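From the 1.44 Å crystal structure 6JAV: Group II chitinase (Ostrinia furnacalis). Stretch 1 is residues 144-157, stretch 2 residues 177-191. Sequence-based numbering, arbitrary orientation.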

# COMPACT_ATOMS: atom_id res chain seq x y z
N ASP A 144 10.15 16.69 12.06
CA ASP A 144 9.41 16.15 10.91
C ASP A 144 7.94 15.95 11.23
O ASP A 144 7.09 16.10 10.35
N LYS A 145 7.61 15.61 12.48
CA LYS A 145 6.21 15.40 12.85
C LYS A 145 5.41 16.68 12.71
O LYS A 145 4.38 16.72 12.02
N GLN A 146 5.87 17.77 13.35
CA GLN A 146 5.14 19.02 13.24
C GLN A 146 5.18 19.54 11.81
O GLN A 146 4.20 20.09 11.31
N GLY A 147 6.31 19.36 11.13
CA GLY A 147 6.40 19.87 9.77
C GLY A 147 5.43 19.17 8.84
O GLY A 147 4.78 19.82 8.01
N PHE A 148 5.33 17.84 8.95
CA PHE A 148 4.36 17.11 8.13
C PHE A 148 2.92 17.51 8.47
O PHE A 148 2.08 17.67 7.57
N ALA A 149 2.62 17.69 9.76
CA ALA A 149 1.28 18.13 10.14
C ALA A 149 0.96 19.49 9.56
O ALA A 149 -0.17 19.72 9.10
N ASP A 150 1.94 20.40 9.53
CA ASP A 150 1.70 21.71 8.94
C ASP A 150 1.58 21.62 7.42
O ASP A 150 0.75 22.34 6.83
N LEU A 151 2.37 20.75 6.78
CA LEU A 151 2.19 20.52 5.34
C LEU A 151 0.77 20.02 5.05
O LEU A 151 0.10 20.51 4.12
N VAL A 152 0.28 19.07 5.84
CA VAL A 152 -1.08 18.57 5.66
C VAL A 152 -2.10 19.68 5.85
O VAL A 152 -3.05 19.80 5.05
N HIS A 153 -1.92 20.53 6.87
CA HIS A 153 -2.85 21.64 7.04
C HIS A 153 -2.82 22.58 5.84
O HIS A 153 -3.87 22.99 5.33
N GLU A 154 -1.62 22.93 5.37
CA GLU A 154 -1.51 23.91 4.30
C GLU A 154 -2.05 23.37 2.99
O GLU A 154 -2.68 24.10 2.21
N LEU A 155 -1.85 22.07 2.74
CA LEU A 155 -2.48 21.45 1.57
C LEU A 155 -4.00 21.42 1.71
O LEU A 155 -4.72 21.73 0.76
N SER A 156 -4.49 20.99 2.88
CA SER A 156 -5.94 20.95 3.11
C SER A 156 -6.57 22.31 2.87
O SER A 156 -7.64 22.42 2.25
N ALA A 157 -5.90 23.37 3.31
CA ALA A 157 -6.47 24.71 3.22
C ALA A 157 -6.65 25.17 1.78
O ALA A 157 -7.53 26.00 1.51
N ILE A 177 4.67 5.29 13.95
CA ILE A 177 3.47 6.07 14.19
C ILE A 177 3.73 7.09 15.30
O ILE A 177 3.40 8.28 15.17
N ASP A 178 4.33 6.62 16.40
CA ASP A 178 4.59 7.50 17.54
C ASP A 178 5.54 8.63 17.16
O ASP A 178 5.37 9.77 17.62
N ALA A 179 6.54 8.34 16.32
CA ALA A 179 7.58 9.32 16.02
C ALA A 179 7.17 10.30 14.93
O ALA A 179 7.60 11.46 14.97
N GLY A 180 6.37 9.88 13.95
CA GLY A 180 6.22 10.67 12.75
C GLY A 180 4.90 11.38 12.59
O GLY A 180 4.82 12.30 11.78
N TYR A 181 3.84 10.95 13.30
CA TYR A 181 2.50 11.41 12.97
C TYR A 181 1.85 12.14 14.13
O TYR A 181 1.71 11.58 15.22
N ASP A 182 1.36 13.35 13.86
CA ASP A 182 0.46 14.05 14.77
C ASP A 182 -0.93 13.53 14.40
O ASP A 182 -1.60 14.08 13.52
N VAL A 183 -1.33 12.44 15.04
CA VAL A 183 -2.51 11.70 14.59
C VAL A 183 -3.78 12.53 14.64
O VAL A 183 -4.55 12.49 13.67
N PRO A 184 -4.07 13.29 15.70
CA PRO A 184 -5.31 14.09 15.66
C PRO A 184 -5.37 15.08 14.50
O PRO A 184 -6.45 15.26 13.90
N VAL A 185 -4.25 15.71 14.14
CA VAL A 185 -4.29 16.66 13.04
C VAL A 185 -4.56 15.95 11.73
O VAL A 185 -5.42 16.36 10.93
N LEU A 186 -3.84 14.85 11.50
CA LEU A 186 -4.03 14.09 10.28
C LEU A 186 -5.45 13.55 10.20
O LEU A 186 -6.10 13.61 9.15
N ALA A 187 -5.96 13.02 11.32
CA ALA A 187 -7.29 12.43 11.31
C ALA A 187 -8.38 13.45 11.04
O ALA A 187 -9.41 13.13 10.43
N ARG A 188 -8.18 14.68 11.50
CA ARG A 188 -9.18 15.71 11.29
C ARG A 188 -9.19 16.21 9.85
O ARG A 188 -10.26 16.50 9.28
N LEU A 189 -8.01 16.34 9.22
CA LEU A 189 -7.89 17.01 7.93
C LEU A 189 -7.93 16.08 6.73
O LEU A 189 -8.41 16.48 5.66
N LEU A 190 -7.44 14.86 6.86
CA LEU A 190 -7.38 13.95 5.71
C LEU A 190 -8.74 13.32 5.43
O LEU A 190 -9.52 12.99 6.33
N ASP A 191 -9.02 13.10 4.14
CA ASP A 191 -10.27 12.43 3.78
C ASP A 191 -10.20 10.93 4.05
O ASP A 191 -11.22 10.32 4.42

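Stretch 2 runs beside the single helix of stretch 1, and its second helix, 183-189, lies nearly parallel to it at 17°, with the axes 9.7 Å apart at closest approach. Asp178 points its side chain away, but its backbone carbonyl is used: Lys145 NZ donates a hydrogen bond to Asp178 O at 2.7 Å. To reach it, Lys145 runs out with chi1 t, chi2 t, chi3 m and chi4 t. Along the way its CE passes 3.2 Å from Ala179 O. Gly180 has no side chain, and the backbones come close here: Lys145 CA makes a CA-H...O contact with Gly180 O at 3.6 Å. Water 1 ties this junction together. It donates to Lys145 O and Gly180 O and accepts from Asp182 N.

Tyr181 (chi1 m) starts away, but its ring comes back to Phe148 (chi1 t), with Tyr181 CD1 4.2 Å from Phe148 CE2. Asp182, at the N-cap position, has chi1 t. Its CB sits 3.9 Å from Ala149 CB, while water 2 donates to both its OD2 and Gln146 OE1.

Val183 and Pro184 are out of reach. Val185 (t) points toward stretch 1 and places CG1 4.1 Å from Ala149 CB. Leu186 (m, t) leaves sideways, then turns in. Its CD1 lies at the edge of the Phe148 ring, 4.0 Å from CE2 of Phe148, and its CD2 is 3.8 Å from Val152 CG2.

Leu189 (m, t) points in and is the most covered residue of stretch 2. Its CB is 4.1 Å from Val152 CG1, its CD1 is 3.9 Å from His153 CB, and its CD2 is 3.8 Å from Ser156 OG. Water 3 hydrogen-bonds to Ser156 OG and donates to Leu189 O. Leu190 (m, t) closes the apolar patch, with CD2 3.9 Å from Val152 CG1.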

# COMPACT_ATOMS: atom_id res chain seq x y z
CB ASP A 144 10.00 14.80 10.48
CG ASP A 144 11.21 14.91 9.60
OD1 ASP A 144 11.68 16.03 9.33
OD2 ASP A 144 11.73 13.85 9.19
CB LYS A 145 6.12 14.85 14.29
CG LYS A 145 4.69 14.60 14.67
CD LYS A 145 4.51 14.18 16.12
CE LYS A 145 5.10 12.86 16.36
NZ LYS A 145 4.90 12.47 17.80
CB GLN A 146 5.73 20.05 14.22
CG GLN A 146 4.97 21.35 14.26
CD GLN A 146 3.53 21.18 14.74
OE1 GLN A 146 3.28 20.72 15.86
NE2 GLN A 146 2.57 21.54 13.90
CB PHE A 148 4.57 15.61 8.34
CG PHE A 148 3.73 14.73 7.44
CD1 PHE A 148 3.95 14.71 6.07
CD2 PHE A 148 2.72 13.94 7.99
CE1 PHE A 148 3.18 13.86 5.24
CE2 PHE A 148 1.95 13.10 7.19
CZ PHE A 148 2.18 13.06 5.81
CB ALA A 149 1.18 18.16 11.68
CB ASP A 150 2.81 22.70 9.33
CG ASP A 150 2.70 23.13 10.80
OD1 ASP A 150 1.60 23.04 11.39
OD2 ASP A 150 3.73 23.56 11.36
CB LEU A 151 3.22 19.52 4.82
CG LEU A 151 3.11 19.27 3.29
CD1 LEU A 151 3.66 20.45 2.53
CD2 LEU A 151 3.82 17.99 2.90
CB VAL A 152 -1.32 17.38 6.60
CG1 VAL A 152 -2.80 17.00 6.62
CG2 VAL A 152 -0.54 16.18 6.10
CB HIS A 153 -2.53 22.43 8.30
CG HIS A 153 -3.28 23.71 8.30
ND1 HIS A 153 -2.67 24.94 8.15
CD2 HIS A 153 -4.62 23.95 8.26
CE1 HIS A 153 -3.59 25.88 8.07
NE2 HIS A 153 -4.78 25.31 8.16
CB GLU A 154 -0.06 24.38 4.18
CG GLU A 154 0.34 25.17 5.45
CD GLU A 154 1.80 25.13 5.83
OE1 GLU A 154 2.65 24.80 4.97
OE2 GLU A 154 2.09 25.44 7.01
CB LEU A 155 -1.96 20.02 1.39
CG LEU A 155 -0.54 19.92 0.82
CD1 LEU A 155 0.02 18.51 1.03
CD2 LEU A 155 -0.53 20.29 -0.67
CB SER A 156 -6.20 20.49 4.53
OG SER A 156 -7.61 20.41 4.74
CB ALA A 157 -5.58 25.69 4.00
CB ILE A 177 2.30 5.14 14.55
CG1 ILE A 177 1.91 4.21 13.36
CG2 ILE A 177 1.09 5.94 15.00
CD1 ILE A 177 1.10 2.99 13.83
CB ASP A 178 5.21 6.68 18.67
CG ASP A 178 4.20 5.80 19.41
OD1 ASP A 178 2.97 5.99 19.26
OD2 ASP A 178 4.69 4.94 20.20
CB ALA A 179 8.86 8.63 15.57
CB TYR A 181 1.61 10.24 12.57
CG TYR A 181 2.11 9.49 11.35
CD1 TYR A 181 2.27 10.12 10.12
CD2 TYR A 181 2.33 8.13 11.42
CE1 TYR A 181 2.72 9.39 9.00
CE2 TYR A 181 2.77 7.42 10.33
CZ TYR A 181 2.96 8.05 9.12
OH TYR A 181 3.40 7.27 8.06
CB ASP A 182 0.58 15.56 14.59
CG ASP A 182 -0.24 16.34 15.60
OD1 ASP A 182 -1.26 15.82 16.12
OD2 ASP A 182 0.14 17.51 15.87
CB VAL A 183 -2.61 10.33 15.31
CG1 VAL A 183 -3.90 9.61 14.91
CG2 VAL A 183 -1.42 9.45 14.96
CB PRO A 184 -5.34 14.79 17.04
CG PRO A 184 -4.60 13.82 17.91
CD PRO A 184 -3.45 13.31 17.03
CB VAL A 185 -2.96 17.43 12.97
CG1 VAL A 185 -2.89 18.22 11.67
CG2 VAL A 185 -2.83 18.35 14.18
CB LEU A 186 -3.05 12.93 10.21
CG LEU A 186 -1.56 13.30 10.28
CD1 LEU A 186 -0.75 12.06 9.96
CD2 LEU A 186 -1.24 14.42 9.34
CB ALA A 187 -7.56 11.79 12.67
CB ARG A 188 -8.93 16.86 12.28
CG ARG A 188 -9.86 18.03 12.06
CD ARG A 188 -9.79 19.01 13.24
NE ARG A 188 -8.43 19.31 13.64
CZ ARG A 188 -7.65 20.21 13.04
NH1 ARG A 188 -8.10 20.89 12.01
NH2 ARG A 188 -6.42 20.42 13.49
CB LEU A 189 -6.59 17.83 7.87
CG LEU A 189 -6.60 18.99 8.87
CD1 LEU A 189 -5.26 19.67 8.91
CD2 LEU A 189 -7.70 20.00 8.49
CB LEU A 190 -6.35 12.85 5.97
CG LEU A 190 -4.90 13.32 6.14
CD1 LEU A 190 -4.00 12.14 6.53
CD2 LEU A 190 -4.42 13.97 4.87
CB ASP A 191 -10.59 12.73 2.31
CG ASP A 191 -10.85 14.20 2.10
OD1 ASP A 191 -11.84 14.73 2.69
OD2 ASP A 191 -10.05 14.85 1.41
O HOH W 1 2.88 14.35 11.50
O HOH W 2 2.97 17.98 16.00
O HOH W 3 -8.30 18.20 3.49